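Local coordinates for AAEL008620-PA odorant-binding protein (Aedes aegypti, PDB 5V13) that binds the sesquiterpenoid juvenile hormone III as a secreted, hemolymph-borne member of the odorant-binding protein family, at residues 186-197 with 239-247; 162-170 with 262-271. All blocks are in the same frame, centred on the assembly; numbering follows the deposited sequence.

Interaction 1: residues 186-197 with 239-247; sequences SCPPEAFLDCVF and ARQLYNCLR
Where Leu193 and Phe197 of helix 190-197 meet Ala239 and Tyr243 of helix 239-247, the two axes approach to 9.0 Å and cross at 81°, nearly perpendicular. Ala239 lies where the backbones come close, its CA 5.1 Å from Asp194 CA, and its CB enters as a knob among Glu190, Leu193, Asp194 and Phe197, 3.6 Å from Asp194 N. Both methyls of Leu193 pack against the Tyr243 ring, Leu193 CD2 3.6 Å from Tyr243 CD1 and Leu193 CD1 near Tyr243 CG. With chi1 at -72°, CG anti to its carbonyl carbon, Phe197 presents CE2 and CZ to the backbone and CB of Tyr243, while its CD2 reaches Leu242 CD2. This is helix packing in the mainly helical, disulfide-linked fold of the odorant-binding family; Cys195 and Cys245, which take no part in the packing, form disulfides with Cys173 and Cys232. Ahead of the first helix the chemistry turns polar. Bends at chi2 and chi3 turn the Arg240 guanidinium toward the chain there, where NH1 and NH2 both make weak, strongly bent bonds to Pro188 O (2.9 and 3.1 Å), and Leu193 CD1 covers one guanidinium face. Pro188 CD rests 3.5 Å from Tyr243 OH. That hydroxyl accepts from Arg247 NH1, which also makes a weak 3.3 Å bond to Ser186 O at the guanidinium edge; Arg247 NH2 continues to Asn185 O.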
# COMPACT_ATOMS: atom_id res chain seq x y z
N SER B 186 -28.38 -9.15 8.30
CA SER B 186 -28.00 -10.19 7.35
C SER B 186 -27.03 -11.18 7.98
O SER B 186 -26.40 -10.90 9.01
CB SER B 186 -27.38 -9.56 6.10
OG SER B 186 -26.36 -8.65 6.47
N CYS B 187 -26.92 -12.35 7.35
CA CYS B 187 -26.00 -13.39 7.82
C CYS B 187 -24.76 -13.42 6.94
O CYS B 187 -24.85 -13.77 5.75
CB CYS B 187 -26.69 -14.75 7.82
SG CYS B 187 -27.46 -15.09 9.40
N PRO B 188 -23.59 -13.07 7.47
CA PRO B 188 -22.39 -12.94 6.64
C PRO B 188 -21.92 -14.29 6.13
O PRO B 188 -22.24 -15.34 6.71
CB PRO B 188 -21.36 -12.32 7.61
CG PRO B 188 -22.18 -11.68 8.68
CD PRO B 188 -23.39 -12.56 8.84
N PRO B 189 -21.13 -14.31 5.04
CA PRO B 189 -20.59 -15.59 4.55
C PRO B 189 -19.56 -16.16 5.50
O PRO B 189 -18.84 -15.44 6.18
CB PRO B 189 -19.94 -15.21 3.21
CG PRO B 189 -20.28 -13.75 2.97
CD PRO B 189 -20.62 -13.16 4.29
N GLU B 190 -19.45 -17.50 5.48
CA GLU B 190 -18.54 -18.19 6.39
C GLU B 190 -17.08 -17.78 6.16
O GLU B 190 -16.30 -17.69 7.12
CB GLU B 190 -18.71 -19.70 6.22
CG GLU B 190 -18.12 -20.55 7.34
CD GLU B 190 -16.69 -20.98 7.06
OE1 GLU B 190 -15.80 -20.67 7.88
OE2 GLU B 190 -16.46 -21.63 6.02
N ALA B 191 -16.69 -17.52 4.91
CA ALA B 191 -15.30 -17.12 4.68
C ALA B 191 -14.99 -15.77 5.30
O ALA B 191 -13.88 -15.55 5.80
CB ALA B 191 -15.00 -17.10 3.18
N PHE B 192 -15.96 -14.85 5.30
CA PHE B 192 -15.75 -13.55 5.94
C PHE B 192 -15.65 -13.70 7.45
O PHE B 192 -14.72 -13.17 8.07
CB PHE B 192 -16.87 -12.58 5.56
CG PHE B 192 -16.95 -11.37 6.44
CD1 PHE B 192 -16.07 -10.31 6.28
CD2 PHE B 192 -17.94 -11.26 7.42
CE1 PHE B 192 -16.15 -9.18 7.08
CE2 PHE B 192 -18.03 -10.14 8.22
CZ PHE B 192 -17.13 -9.09 8.06
N LEU B 193 -16.58 -14.45 8.05
CA LEU B 193 -16.53 -14.68 9.50
C LEU B 193 -15.21 -15.33 9.91
O LEU B 193 -14.59 -14.93 10.91
CB LEU B 193 -17.71 -15.56 9.94
CG LEU B 193 -19.09 -14.92 9.74
CD1 LEU B 193 -20.22 -15.93 9.95
CD2 LEU B 193 -19.25 -13.70 10.65
N ASP B 194 -14.77 -16.34 9.16
CA ASP B 194 -13.51 -17.00 9.48
C ASP B 194 -12.35 -16.02 9.45
O ASP B 194 -11.49 -16.03 10.35
CB ASP B 194 -13.28 -18.17 8.52
CG ASP B 194 -12.12 -19.05 8.93
OD1 ASP B 194 -12.19 -19.65 10.02
OD2 ASP B 194 -11.13 -19.12 8.17
N CYS B 195 -12.31 -15.17 8.42
CA CYS B 195 -11.25 -14.16 8.32
C CYS B 195 -11.24 -13.24 9.54
O CYS B 195 -10.19 -12.96 10.12
CB CYS B 195 -11.40 -13.36 7.03
SG CYS B 195 -10.19 -11.99 6.80
N VAL B 196 -12.42 -12.74 9.93
CA VAL B 196 -12.50 -11.78 11.03
C VAL B 196 -12.10 -12.45 12.34
O VAL B 196 -11.29 -11.92 13.10
CB VAL B 196 -13.91 -11.17 11.13
CG1 VAL B 196 -14.02 -10.32 12.40
CG2 VAL B 196 -14.22 -10.32 9.91
N PHE B 197 -12.69 -13.61 12.62
CA PHE B 197 -12.43 -14.28 13.90
C PHE B 197 -10.98 -14.70 14.03
O PHE B 197 -10.41 -14.64 15.13
CB PHE B 197 -13.35 -15.49 14.04
CG PHE B 197 -14.80 -15.13 14.30
CD1 PHE B 197 -15.17 -13.84 14.66
CD2 PHE B 197 -15.79 -16.09 14.17
CE1 PHE B 197 -16.50 -13.52 14.91
CE2 PHE B 197 -17.13 -15.77 14.42
CZ PHE B 197 -17.48 -14.49 14.78
N ALA B 239 -16.40 -21.40 11.93
CA ALA B 239 -16.64 -19.97 12.13
C ALA B 239 -18.13 -19.66 12.17
O ALA B 239 -18.58 -18.81 12.95
CB ALA B 239 -15.96 -19.16 11.03
N ARG B 240 -18.92 -20.34 11.33
CA ARG B 240 -20.36 -20.15 11.35
C ARG B 240 -20.96 -20.55 12.69
O ARG B 240 -21.83 -19.85 13.23
CB ARG B 240 -21.00 -20.95 10.21
CG ARG B 240 -22.52 -21.03 10.25
CD ARG B 240 -23.16 -19.78 9.67
NE ARG B 240 -22.81 -19.58 8.27
CZ ARG B 240 -23.01 -18.44 7.62
NH1 ARG B 240 -23.56 -17.41 8.24
NH2 ARG B 240 -22.65 -18.34 6.34
N GLN B 241 -20.49 -21.67 13.26
CA GLN B 241 -21.05 -22.14 14.53
C GLN B 241 -20.76 -21.17 15.67
O GLN B 241 -21.63 -20.93 16.51
CB GLN B 241 -20.49 -23.53 14.87
CG GLN B 241 -21.08 -24.66 14.05
CD GLN B 241 -20.80 -24.51 12.57
OE1 GLN B 241 -19.65 -24.29 12.16
NE2 GLN B 241 -21.85 -24.59 11.76
N LEU B 242 -19.54 -20.63 15.72
CA LEU B 242 -19.23 -19.66 16.77
C LEU B 242 -20.07 -18.40 16.61
O LEU B 242 -20.64 -17.90 17.58
CB LEU B 242 -17.75 -19.32 16.74
CG LEU B 242 -17.30 -18.24 17.73
CD1 LEU B 242 -17.65 -18.66 19.15
CD2 LEU B 242 -15.80 -18.02 17.57
N TYR B 243 -20.16 -17.88 15.39
CA TYR B 243 -20.98 -16.70 15.12
C TYR B 243 -22.43 -16.93 15.53
O TYR B 243 -23.02 -16.12 16.25
CB TYR B 243 -20.88 -16.32 13.65
CG TYR B 243 -21.82 -15.20 13.25
CD1 TYR B 243 -21.48 -13.87 13.45
CD2 TYR B 243 -23.06 -15.48 12.68
CE1 TYR B 243 -22.35 -12.84 13.08
CE2 TYR B 243 -23.94 -14.48 12.31
CZ TYR B 243 -23.58 -13.16 12.51
OH TYR B 243 -24.44 -12.16 12.14
N ASN B 244 -23.02 -18.06 15.10
CA ASN B 244 -24.41 -18.35 15.46
C ASN B 244 -24.57 -18.47 16.97
O ASN B 244 -25.58 -18.02 17.54
CB ASN B 244 -24.89 -19.64 14.78
CG ASN B 244 -25.13 -19.47 13.29
OD1 ASN B 244 -25.32 -18.36 12.80
ND2 ASN B 244 -25.13 -20.58 12.56
N CYS B 245 -23.59 -19.06 17.66
CA CYS B 245 -23.71 -19.20 19.10
C CYS B 245 -23.65 -17.84 19.80
O CYS B 245 -24.47 -17.56 20.68
CB CYS B 245 -22.63 -20.15 19.63
SG CYS B 245 -22.62 -20.34 21.45
N LEU B 246 -22.72 -16.98 19.40
CA LEU B 246 -22.61 -15.66 20.02
C LEU B 246 -23.82 -14.78 19.69
O LEU B 246 -24.35 -14.10 20.58
CB LEU B 246 -21.32 -14.96 19.58
CG LEU B 246 -20.01 -15.55 20.10
CD1 LEU B 246 -18.82 -14.89 19.44
CD2 LEU B 246 -19.90 -15.43 21.63
N ARG B 247 -24.26 -14.78 18.43
CA ARG B 247 -25.40 -13.95 18.06
C ARG B 247 -26.66 -14.36 18.82
O ARG B 247 -27.47 -13.51 19.18
CB ARG B 247 -25.63 -14.02 16.55
CG ARG B 247 -26.80 -13.17 16.07
CD ARG B 247 -26.90 -13.07 14.56
NE ARG B 247 -28.08 -12.30 14.19
CZ ARG B 247 -28.25 -11.69 13.02
NH1 ARG B 247 -27.30 -11.75 12.09
NH2 ARG B 247 -29.36 -11.02 12.79

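Interaction 2: residues 162-170 with 262-271; sequences VKQIGQMFV and NQKTAFYFDL. With JH3 (methyl (2E,6E)-9-[(2R)-3,3-dimethyloxiran-2-yl]-3,7-dimethylnona-2,6-dienoate), chain E.
Lys163 reaches across to the 262-271 segment and shows how one buried ammonium can organise several carbonyls. Bent at chi3 and chi4, its chain brings NZ to 2.8 Å from Thr265 O, nearly in line with that C=O, while NZ also bonds Gln167 O and, from above the carbonyl plane, Gln164 O. The type II turn 164-167 is fixed further by Gly166 N, 2.8 Å from Ala266 O. Packing is tight here: Gly166 CA lies over one face of the Phe267 ring in a CH-pi contact, 3.8 Å from its centroid, at backbone angles that themselves favour glycine. Met168, extended beyond CG, runs across Asn262, its CG 4.0 Å from Ala266 CB. Thr265 OG1 accepts from Phe169 N at 2.9 Å and donates to Asn262 O, and Asn262 OD1 takes Val170 N at 2.9 Å in a nearly straight bond (168°); both side chains thus serve first-turn amides of helix 169-177, N-capped by Met168. Between the segments packing is looser at Ile165, whose CD1 comes no nearer than 4.4 Å to Leu271 CD2, and much of Phe267 remains exposed to solvent. Farther along, Phe269 meets the hormone's ester methyl. Helix 26-38 flanks the Lys163 side, where Tyr268 OH bonds Glu27; helix 151-158 packs on Ile165, and Asp178 of the second subunit bonds Asn262 ND2 and Gln263 NE2, the latter also bonded to Arg259 O.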
# COMPACT_ATOMS: atom_id res chain seq x y z
N VAL B 162 -2.24 -9.05 3.09
CA VAL B 162 -1.93 -8.88 4.50
C VAL B 162 -2.61 -7.61 4.98
O VAL B 162 -2.75 -6.64 4.23
CB VAL B 162 -0.40 -8.81 4.77
CG1 VAL B 162 0.18 -7.51 4.22
CG2 VAL B 162 -0.10 -8.93 6.25
N LYS B 163 -3.08 -7.62 6.23
CA LYS B 163 -3.62 -6.39 6.81
C LYS B 163 -2.51 -5.37 6.97
O LYS B 163 -1.47 -5.66 7.57
CB LYS B 163 -4.29 -6.67 8.16
CG LYS B 163 -5.00 -5.45 8.77
CD LYS B 163 -5.32 -5.69 10.25
CE LYS B 163 -4.07 -5.50 11.12
NZ LYS B 163 -3.67 -4.07 11.19
N GLN B 164 -2.71 -4.17 6.43
CA GLN B 164 -1.68 -3.16 6.49
C GLN B 164 -1.70 -2.45 7.84
O GLN B 164 -2.68 -2.51 8.59
CB GLN B 164 -1.85 -2.14 5.36
CG GLN B 164 -1.83 -2.76 3.94
CD GLN B 164 -0.43 -3.06 3.43
OE1 GLN B 164 0.50 -2.27 3.64
NE2 GLN B 164 -0.26 -4.22 2.76
N ILE B 165 -0.59 -1.78 8.14
CA ILE B 165 -0.55 -0.91 9.32
C ILE B 165 -1.64 0.14 9.15
O ILE B 165 -1.80 0.72 8.07
CB ILE B 165 0.83 -0.26 9.46
CG1 ILE B 165 1.88 -1.29 9.89
CG2 ILE B 165 0.80 0.93 10.45
CD1 ILE B 165 3.33 -0.82 9.62
N GLY B 166 -2.43 0.36 10.21
CA GLY B 166 -3.51 1.33 10.15
C GLY B 166 -4.81 0.84 9.52
O GLY B 166 -5.82 1.56 9.58
N GLN B 167 -4.81 -0.34 8.91
CA GLN B 167 -6.03 -0.93 8.36
C GLN B 167 -6.73 -1.79 9.41
O GLN B 167 -6.07 -2.53 10.15
CB GLN B 167 -5.71 -1.81 7.14
CG GLN B 167 -6.97 -2.37 6.44
CD GLN B 167 -6.62 -3.23 5.23
OE1 GLN B 167 -5.50 -3.70 5.11
NE2 GLN B 167 -7.59 -3.43 4.33
N MET B 168 -8.05 -1.69 9.49
CA MET B 168 -8.80 -2.51 10.43
C MET B 168 -9.10 -3.87 9.82
O MET B 168 -9.19 -4.01 8.60
CB MET B 168 -10.11 -1.84 10.85
CG MET B 168 -9.92 -0.51 11.55
SD MET B 168 -11.48 0.27 12.03
CE MET B 168 -11.02 1.99 12.09
N PHE B 169 -9.28 -4.87 10.69
CA PHE B 169 -9.44 -6.23 10.20
C PHE B 169 -10.76 -6.44 9.47
O PHE B 169 -10.81 -7.21 8.50
CB PHE B 169 -9.28 -7.25 11.34
CG PHE B 169 -8.06 -8.11 11.17
CD1 PHE B 169 -7.89 -8.86 10.01
CD2 PHE B 169 -7.06 -8.14 12.13
CE1 PHE B 169 -6.75 -9.63 9.81
CE2 PHE B 169 -5.92 -8.90 11.94
CZ PHE B 169 -5.77 -9.65 10.78
N VAL B 170 -11.84 -5.80 9.91
CA VAL B 170 -13.10 -6.03 9.19
C VAL B 170 -12.98 -5.56 7.75
O VAL B 170 -13.37 -6.28 6.81
CB VAL B 170 -14.28 -5.37 9.92
CG1 VAL B 170 -15.54 -5.42 9.02
CG2 VAL B 170 -14.55 -6.08 11.21
N ASN B 262 -12.58 -4.16 16.48
CA ASN B 262 -12.13 -3.78 15.14
C ASN B 262 -11.30 -2.51 15.17
O ASN B 262 -10.26 -2.43 14.50
CB ASN B 262 -13.33 -3.59 14.22
CG ASN B 262 -12.92 -3.47 12.76
OD1 ASN B 262 -12.05 -4.19 12.29
ND2 ASN B 262 -13.55 -2.54 12.06
N GLN B 263 -11.74 -1.51 15.94
CA GLN B 263 -11.02 -0.24 16.00
C GLN B 263 -9.61 -0.44 16.53
O GLN B 263 -8.67 0.24 16.09
CB GLN B 263 -11.75 0.77 16.88
CG GLN B 263 -13.26 0.80 16.73
CD GLN B 263 -13.70 1.17 15.33
OE1 GLN B 263 -13.26 2.18 14.78
NE2 GLN B 263 -14.58 0.35 14.75
N LYS B 264 -9.45 -1.36 17.48
CA LYS B 264 -8.15 -1.65 18.06
C LYS B 264 -7.24 -2.47 17.15
O LYS B 264 -6.07 -2.67 17.49
CB LYS B 264 -8.31 -2.40 19.39
CG LYS B 264 -9.14 -1.67 20.45
CD LYS B 264 -9.23 -2.54 21.71
CE LYS B 264 -10.49 -2.26 22.51
NZ LYS B 264 -10.63 -0.83 22.83
N THR B 265 -7.73 -2.97 16.01
CA THR B 265 -6.87 -3.75 15.13
C THR B 265 -6.12 -2.89 14.13
O THR B 265 -5.29 -3.43 13.39
CB THR B 265 -7.67 -4.81 14.36
OG1 THR B 265 -8.58 -4.17 13.45
CG2 THR B 265 -8.44 -5.72 15.33
N ALA B 266 -6.39 -1.58 14.07
CA ALA B 266 -5.71 -0.72 13.10
C ALA B 266 -4.23 -0.56 13.44
O ALA B 266 -3.36 -0.77 12.58
CB ALA B 266 -6.39 0.65 13.04
N PHE B 267 -3.92 -0.20 14.69
CA PHE B 267 -2.56 0.12 15.12
C PHE B 267 -2.21 -0.73 16.34
O PHE B 267 -2.67 -0.44 17.45
CB PHE B 267 -2.42 1.60 15.45
CG PHE B 267 -2.72 2.52 14.30
CD1 PHE B 267 -1.79 2.72 13.30
CD2 PHE B 267 -3.92 3.21 14.24
CE1 PHE B 267 -2.05 3.58 12.24
CE2 PHE B 267 -4.20 4.07 13.18
CZ PHE B 267 -3.26 4.26 12.18
N TYR B 268 -1.36 -1.74 16.14
CA TYR B 268 -0.98 -2.61 17.26
C TYR B 268 -0.18 -1.86 18.31
O TYR B 268 -0.33 -2.11 19.52
CB TYR B 268 -0.21 -3.81 16.72
CG TYR B 268 -1.09 -4.77 15.94
CD1 TYR B 268 -2.47 -4.58 15.84
CD2 TYR B 268 -0.55 -5.89 15.33
CE1 TYR B 268 -3.30 -5.47 15.14
CE2 TYR B 268 -1.36 -6.78 14.62
CZ TYR B 268 -2.73 -6.57 14.54
OH TYR B 268 -3.52 -7.48 13.84
N PHE B 269 0.69 -0.95 17.88
CA PHE B 269 1.18 0.12 18.75
C PHE B 269 1.41 1.36 17.89
O PHE B 269 1.30 1.32 16.66
CB PHE B 269 2.45 -0.27 19.51
CG PHE B 269 3.71 -0.21 18.69
CD1 PHE B 269 4.03 -1.21 17.80
CD2 PHE B 269 4.59 0.84 18.86
CE1 PHE B 269 5.20 -1.15 17.07
CE2 PHE B 269 5.76 0.91 18.14
CZ PHE B 269 6.08 -0.09 17.24
N ASP B 270 1.71 2.48 18.54
CA ASP B 270 1.84 3.76 17.85
C ASP B 270 3.30 3.93 17.44
O ASP B 270 4.16 4.19 18.29
CB ASP B 270 1.37 4.89 18.77
CG ASP B 270 1.57 6.28 18.16
OD1 ASP B 270 1.94 6.41 16.98
OD2 ASP B 270 1.35 7.25 18.91
N LEU B 271 3.59 3.78 16.14
CA LEU B 271 4.97 3.85 15.67
C LEU B 271 5.58 5.23 15.88
O LEU B 271 6.80 5.38 15.70
CB LEU B 271 5.06 3.44 14.19
CG LEU B 271 5.42 2.00 13.82
CD1 LEU B 271 4.38 1.00 14.32
CD2 LEU B 271 5.61 1.84 12.31
C1 JH3 E . 8.88 -5.02 19.12
O2 JH3 E . 9.35 -4.40 18.18
O1 JH3 E . 7.68 -4.52 19.73
CM JH3 E . 7.05 -3.37 19.16
C2 JH3 E . 9.45 -6.27 19.67
C3 JH3 E . 10.57 -6.89 19.27
C3' JH3 E . 11.46 -6.40 18.17
C4 JH3 E . 10.91 -8.18 19.99
C5 JH3 E . 11.36 -9.21 18.96
C6 JH3 E . 11.27 -10.59 19.57
C7 JH3 E . 12.31 -11.22 20.14
C7' JH3 E . 13.65 -10.54 20.23
C8 JH3 E . 12.09 -12.61 20.71
C9 JH3 E . 12.93 -13.67 19.98
CA JH3 E . 12.77 -13.61 18.46
O3 JH3 E . 13.41 -14.71 17.77
CB JH3 E . 11.99 -14.76 17.84
CB' JH3 E . 11.21 -14.34 16.59
CC JH3 E . 11.47 -15.90 18.71

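The two contacts use successive helices: 169-177 then 190-199, and 239-247 then 251-264; interaction 1 lies within the sequence span that interaction 2 brackets. Their centres are 20 Å apart, yet they touch where Phe192 packs on Val170. Each is partly buried, but interaction 1 lies farther from the chain centre and no other protein chain of the assembly reaches it, whereas interaction 2 meets the second subunit and ends at the hormone pocket. Helix against helix, the first relies on apolar interlocking together with weak, bent arginine bonds to backbone carbonyls. Interaction 2, largely between loops, relies on more regular bonds to backbone amides and carbonyls, including a lysine bridging three carbonyls.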